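Aminopeptidase C (Lactobacillus rhamnosus, PDB 4K7C) probably removes amino acids from the N-terminal ends of peptides as a cysteine aminopeptidase of the papain-like peptidase C1 family. Local coordinates at residues Ser62-Lys65 with Gln66-Arg69; Met160-Tyr164 with Ser165-Ser169; Gly318-Val321 with Gly322-Ser325. All blocks are in the same frame, centred on the assembly; numbering follows the deposited sequence. Where two conformers were deposited one is given.

Contact 1 of 3, residues Ser62-Lys65 with Gln66-Arg69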
# COMPACT_ATOMS: atom_id res chain seq x y z
N SER A 62 -5.02 23.48 -9.49
CA SER A 62 -6.13 23.10 -8.64
C SER A 62 -6.56 21.65 -9.04
O SER A 62 -6.00 21.05 -10.00
CB SER A 62 -7.30 24.11 -8.82
OG SER A 62 -7.64 24.28 -10.18
N ASN A 63 -7.52 21.08 -8.34
CA ASN A 63 -7.94 19.70 -8.53
C ASN A 63 -9.41 19.57 -8.21
O ASN A 63 -9.84 19.72 -7.05
CB ASN A 63 -7.15 18.77 -7.58
CG ASN A 63 -7.39 17.31 -7.89
OD1 ASN A 63 -8.25 16.96 -8.69
ND2 ASN A 63 -6.64 16.45 -7.23
N GLN A 64 -10.19 19.31 -9.25
CA GLN A 64 -11.63 19.13 -9.18
C GLN A 64 -12.10 17.81 -8.62
O GLN A 64 -13.28 17.64 -8.27
CB GLN A 64 -12.21 19.36 -10.58
CG GLN A 64 -12.04 18.19 -11.54
CD GLN A 64 -12.27 18.58 -12.94
OE1 GLN A 64 -11.64 19.51 -13.47
NE2 GLN A 64 -13.27 17.99 -13.53
N LYS A 65 -11.18 16.86 -8.50
CA LYS A 65 -11.50 15.54 -7.97
C LYS A 65 -12.59 14.86 -8.75
O LYS A 65 -12.65 15.03 -9.98
CB LYS A 65 -11.71 15.66 -6.46
CG LYS A 65 -10.42 16.17 -5.84
CD LYS A 65 -10.41 16.03 -4.33
CE LYS A 65 -9.08 16.48 -3.73
NZ LYS A 65 -9.13 16.53 -2.23
N GLN A 66 -13.50 14.15 -8.09
CA GLN A 66 -14.45 13.35 -8.77
C GLN A 66 -15.71 14.20 -8.95
O GLN A 66 -16.81 13.91 -8.44
CB GLN A 66 -14.71 12.04 -8.02
CG GLN A 66 -13.45 11.21 -7.89
CD GLN A 66 -13.69 10.00 -7.01
OE1 GLN A 66 -13.50 10.04 -5.78
NE2 GLN A 66 -14.03 8.92 -7.62
N SER A 67 -15.55 15.18 -9.83
CA SER A 67 -16.66 15.99 -10.20
C SER A 67 -16.41 16.48 -11.64
O SER A 67 -15.29 16.37 -12.17
CB SER A 67 -16.77 17.23 -9.26
OG SER A 67 -15.76 18.15 -9.54
N GLY A 68 -17.48 16.93 -12.29
CA GLY A 68 -17.38 17.46 -13.70
C GLY A 68 -17.36 18.99 -13.74
O GLY A 68 -18.03 19.60 -14.59
N ARG A 69 -16.50 19.61 -12.92
CA ARG A 69 -16.53 21.03 -12.72
C ARG A 69 -15.40 21.70 -13.52
O ARG A 69 -15.06 22.83 -13.22
CB ARG A 69 -16.39 21.40 -11.22
CG ARG A 69 -17.54 20.99 -10.41
CD ARG A 69 -17.40 21.32 -8.93
NE ARG A 69 -16.25 20.62 -8.34
CZ ARG A 69 -15.71 20.89 -7.18
NH1 ARG A 69 -16.09 21.93 -6.43
NH2 ARG A 69 -14.69 20.15 -6.77
O HOH W 1 -11.74 19.70 -5.19
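The backbone oxygen of Q64 is gripped by S67 and R69 from opposite faces of its carbonyl plane. In this loop, which leads into helix 70-87 of the papain-like fold, the S67 hydroxyl donates a hydrogen bond to Q64 O, with OG 2.8 Å from it. R69 NH2 donates to Q64 O from 3.2 Å along a nearly straight N-H line (168°), leaving the oxygen almost exactly in the guanidinium plane. R69 NE also donates to S67 OG at 2.8 Å, so one edge of the guanidinium spans hydroxyl and carbonyl. The S67 OG lies between its backbone N and carbonyl carbon (chi1 73°), a rotation that lets it serve both partners.

The Q64 side chain closes the loop a second time: NE2 donates to S67 O at 2.9 Å, close to the amide plane, while OE1 bonds to S386 OG. Q64 also touches C70 at the start of the helix, consistent with the glutamine that lines the oxyanion hole in papain-like peptidases. An Asx turn, K65 N to N63 OD1, leads in, and an inverse gamma turn centred on Q66 follows, closed by a weak bond from S67 N to K65 O. The R69 guanidinium also makes a salt bridge to E162 and a cation-pi contact with F100. A water donates to N63 O from 2.7 Å and weakly accepts from R69 NH2.

Contact 2 of 3, residues Met160-Tyr164 with Ser165-Ser169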
# COMPACT_ATOMS: atom_id res chain seq x y z
N MSE A 160 -15.40 29.22 1.43
CA MSE A 160 -16.38 28.18 1.14
C MSE A 160 -15.61 26.92 0.65
O MSE A 160 -15.45 26.70 -0.56
CB MSE A 160 -17.45 28.49 0.12
CG MSE A 160 -18.51 27.48 0.35
SE MSE A 160 -20.09 27.83 -0.80
CE MSE A 160 -21.35 26.53 -0.09
N PRO A 161 -15.07 26.18 1.61
CA PRO A 161 -14.28 25.00 1.31
C PRO A 161 -15.08 23.88 0.65
O PRO A 161 -16.36 23.83 0.69
CB PRO A 161 -13.78 24.53 2.69
CG PRO A 161 -14.07 25.59 3.66
CD PRO A 161 -15.18 26.41 3.06
N GLU A 162 -14.34 22.94 0.09
CA GLU A 162 -14.93 21.71 -0.38
C GLU A 162 -15.63 20.90 0.74
O GLU A 162 -15.26 20.90 1.92
CB GLU A 162 -13.86 20.80 -1.10
CG GLU A 162 -13.24 21.51 -2.29
CD GLU A 162 -14.20 21.50 -3.46
OE1 GLU A 162 -14.65 20.38 -3.81
OE2 GLU A 162 -14.47 22.61 -4.01
N THR A 163 -16.61 20.14 0.30
CA THR A 163 -17.28 19.13 1.09
C THR A 163 -17.12 17.75 0.39
O THR A 163 -16.46 17.62 -0.63
CB THR A 163 -18.75 19.43 1.23
OG1 THR A 163 -19.35 19.27 -0.05
CG2 THR A 163 -19.03 20.89 1.83
N TYR A 164 -17.66 16.73 1.01
CA TYR A 164 -17.72 15.37 0.42
C TYR A 164 -18.28 15.44 -0.96
O TYR A 164 -17.68 14.93 -1.85
CB TYR A 164 -18.46 14.37 1.33
CG TYR A 164 -18.47 12.97 0.79
CD1 TYR A 164 -17.66 11.98 1.31
CD2 TYR A 164 -19.33 12.63 -0.24
CE1 TYR A 164 -17.64 10.70 0.72
CE2 TYR A 164 -19.38 11.36 -0.75
CZ TYR A 164 -18.55 10.41 -0.23
OH TYR A 164 -18.59 9.13 -0.74
N SER A 165 -19.45 16.05 -1.14
CA SER A 165 -20.19 15.97 -2.38
C SER A 165 -19.56 16.86 -3.45
O SER A 165 -19.68 16.59 -4.59
CB SER A 165 -21.63 16.34 -2.18
OG SER A 165 -22.30 15.43 -1.39
N SER A 166 -18.95 17.96 -3.03
CA SER A 166 -18.41 18.88 -4.05
C SER A 166 -17.25 18.23 -4.76
O SER A 166 -17.04 18.49 -5.94
CB SER A 166 -17.96 20.24 -3.47
OG SER A 166 -16.94 20.18 -2.48
N SER A 167 -16.49 17.40 -4.05
CA SER A 167 -15.34 16.72 -4.57
C SER A 167 -15.66 15.23 -5.01
O SER A 167 -14.79 14.51 -5.56
CB SER A 167 -14.18 16.85 -3.57
OG SER A 167 -13.41 18.06 -3.77
N LYS A 168 -16.92 14.80 -4.87
CA LYS A 168 -17.41 13.49 -5.28
C LYS A 168 -18.92 13.61 -5.46
O LYS A 168 -19.68 13.31 -4.53
CB LYS A 168 -17.05 12.44 -4.25
CG LYS A 168 -17.28 10.99 -4.56
CD LYS A 168 -16.41 10.16 -3.60
CE LYS A 168 -16.82 8.70 -3.57
NZ LYS A 168 -17.50 8.25 -4.81
N SER A 169 -19.30 14.18 -6.62
CA SER A 169 -20.66 14.66 -6.82
C SER A 169 -21.67 13.63 -7.29
O SER A 169 -22.86 13.96 -7.49
CB SER A 169 -20.65 15.78 -7.83
OG SER A 169 -19.99 15.36 -9.04
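E162 bends back at chi2 (-77°) to offer OE1 to the hydroxyls of S166 and S167, which reach it from opposite faces of the carboxylate. S167 OG donates on the anti side of OE1 at 2.6 Å; S166 OG, 2.7 Å from OE1, comes from well above the plane. Two short bonds thus converge on one oxygen, and a salt bridge from R69 NH2 adds a third donor. Were E162 replaced by an alanine, both serine hydroxyls would probably lose this acceptor and the R69 guanidinium its acidic mate.

Behind this group, the S166 hydroxyl is held from two sides: OG accepts from T163 N at 2.8 Å while donating to E162. S166 N donates in return to T163 OG1 at 3.3 Å, so that each side chain takes the other's backbone N-H. T163 OG1 has a second partner in T218 O. Farther along the loop, Y164 and K168 run side by side in the same direction, the K168 CE lying 3.4 Å from Y164 OH, whose polar partner is E171.

On the outside, T163 and Y164 meet M31 and G34 of the second subunit. The loop joins helix 142-152 to helix 170-192; E162 and S166 pack on N97 of helix 96-117, whereas T163 and S166 rest on L219 at the end of helix 197-219.

Contact 3 of 3, residues Gly318-Val321 with Gly322-Ser325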
# COMPACT_ATOMS: atom_id res chain seq x y z
N GLY A 318 -12.11 25.02 -24.55
CA GLY A 318 -12.87 23.79 -24.59
C GLY A 318 -12.37 22.84 -25.66
O GLY A 318 -12.12 23.24 -26.77
N SER A 319 -12.18 21.58 -25.27
CA SER A 319 -11.59 20.57 -26.17
C SER A 319 -12.17 19.16 -25.88
O SER A 319 -12.88 18.92 -24.88
CB SER A 319 -10.06 20.52 -26.04
OG SER A 319 -9.62 20.07 -24.78
N ASP A 320 -11.82 18.22 -26.75
CA ASP A 320 -12.17 16.81 -26.50
C ASP A 320 -10.91 16.14 -25.98
O ASP A 320 -10.14 15.58 -26.74
CB ASP A 320 -12.66 16.17 -27.79
CG ASP A 320 -13.24 14.81 -27.64
OD1 ASP A 320 -13.09 14.19 -26.59
OD2 ASP A 320 -13.91 14.34 -28.62
N VAL A 321 -10.72 16.16 -24.65
CA VAL A 321 -9.45 15.81 -24.07
C VAL A 321 -9.15 14.31 -24.19
O VAL A 321 -7.99 13.95 -24.19
CB VAL A 321 -9.43 16.22 -22.59
CG1 VAL A 321 -10.33 15.31 -21.72
CG2 VAL A 321 -8.02 16.33 -22.08
N GLY A 322 -10.20 13.50 -24.33
CA GLY A 322 -10.07 12.04 -24.51
C GLY A 322 -9.57 11.60 -25.86
O GLY A 322 -9.18 10.49 -25.99
N GLN A 323 -9.53 12.51 -26.82
CA GLN A 323 -8.97 12.21 -28.17
C GLN A 323 -7.46 12.27 -28.14
O GLN A 323 -6.87 13.25 -27.66
CB GLN A 323 -9.46 13.21 -29.17
CG GLN A 323 -10.95 13.12 -29.39
CD GLN A 323 -11.41 11.92 -30.25
OE1 GLN A 323 -10.61 11.22 -30.88
NE2 GLN A 323 -12.69 11.72 -30.31
N SER A 324 -6.82 11.20 -28.65
CA SER A 324 -5.38 11.24 -29.03
C SER A 324 -4.54 11.88 -27.92
O SER A 324 -3.75 12.81 -28.08
CB SER A 324 -5.23 11.83 -30.45
OG SER A 324 -3.91 11.80 -30.89
N SER A 325 -4.69 11.29 -26.73
CA SER A 325 -4.13 11.84 -25.55
C SER A 325 -3.57 10.79 -24.59
O SER A 325 -4.15 9.76 -24.37
CB SER A 325 -5.15 12.73 -24.79
OG SER A 325 -6.26 11.98 -24.43
O HOH W 2 -13.11 13.59 -24.03
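D320 and Q323 are the ends of a type I beta turn in the link from strand 315-319 to strand 325-326, within the beta-rich part of the papain-like fold. The backbone bond that closes it runs from Q323 N to D320 O at 3.1 Å, with the donor well above the carbonyl plane.

Side chains bridge the same two residues. With CG anti to the backbone N (chi1 -171°), D320 carries its carboxylate alongside the turn, and the Q323 chain, bent at chi2, brings CG to 3.3 Å from D320 OD2. Carboxylate and amide planes stand almost perpendicular (89°), and the bond from Q323 NE2 to D320 OD2 is weak at 3.3 Å. Each group has a stronger partner outside the turn: S360 OG for D320 OD2, and E359 OE2 for Q323 NE2. The carboxylate is therefore held mainly by its other neighbours, with the glutamine as a secondary grip.

A hydroxyl fastens the exit of the turn. S325 OG donates to V321 O at 2.6 Å, in the carbonyl plane, and also bonds to R327 NH1.

By van der Waals contact, V321 packs its side chain on H364 and M366 of strand 364-374; H364 is probably the active-site histidine, as in papain-like peptidases.

Water completes the set on the carboxylate's other oxygen: one molecule donates to D320 OD1 from 2.6 Å and accepts from G322 N at 2.9 Å.

Overall arrangement
Contacts 1 and 2 form one connected polar cluster, their centres about 9 Å apart: R69 reaches across to E162, and Q66 N probably bonds to S167 O. Contact 3 touches neither, its centre about 17 Å from that of contact 1 and 26 Å from that of contact 2. All three are partly buried. Contacts 3 and 1 lie deeper, about 11 and 12 Å from the chain centre; contact 2, at about 19 Å, is farther out, where other subunits touch it. Contacts 1 and 2 are loop, whereas contact 3 starts at a strand end. Serine hydroxyls and one ion pair dominate the first two; in contact 3 a backbone turn leads, with water and a weak amide-carboxylate bond beside it.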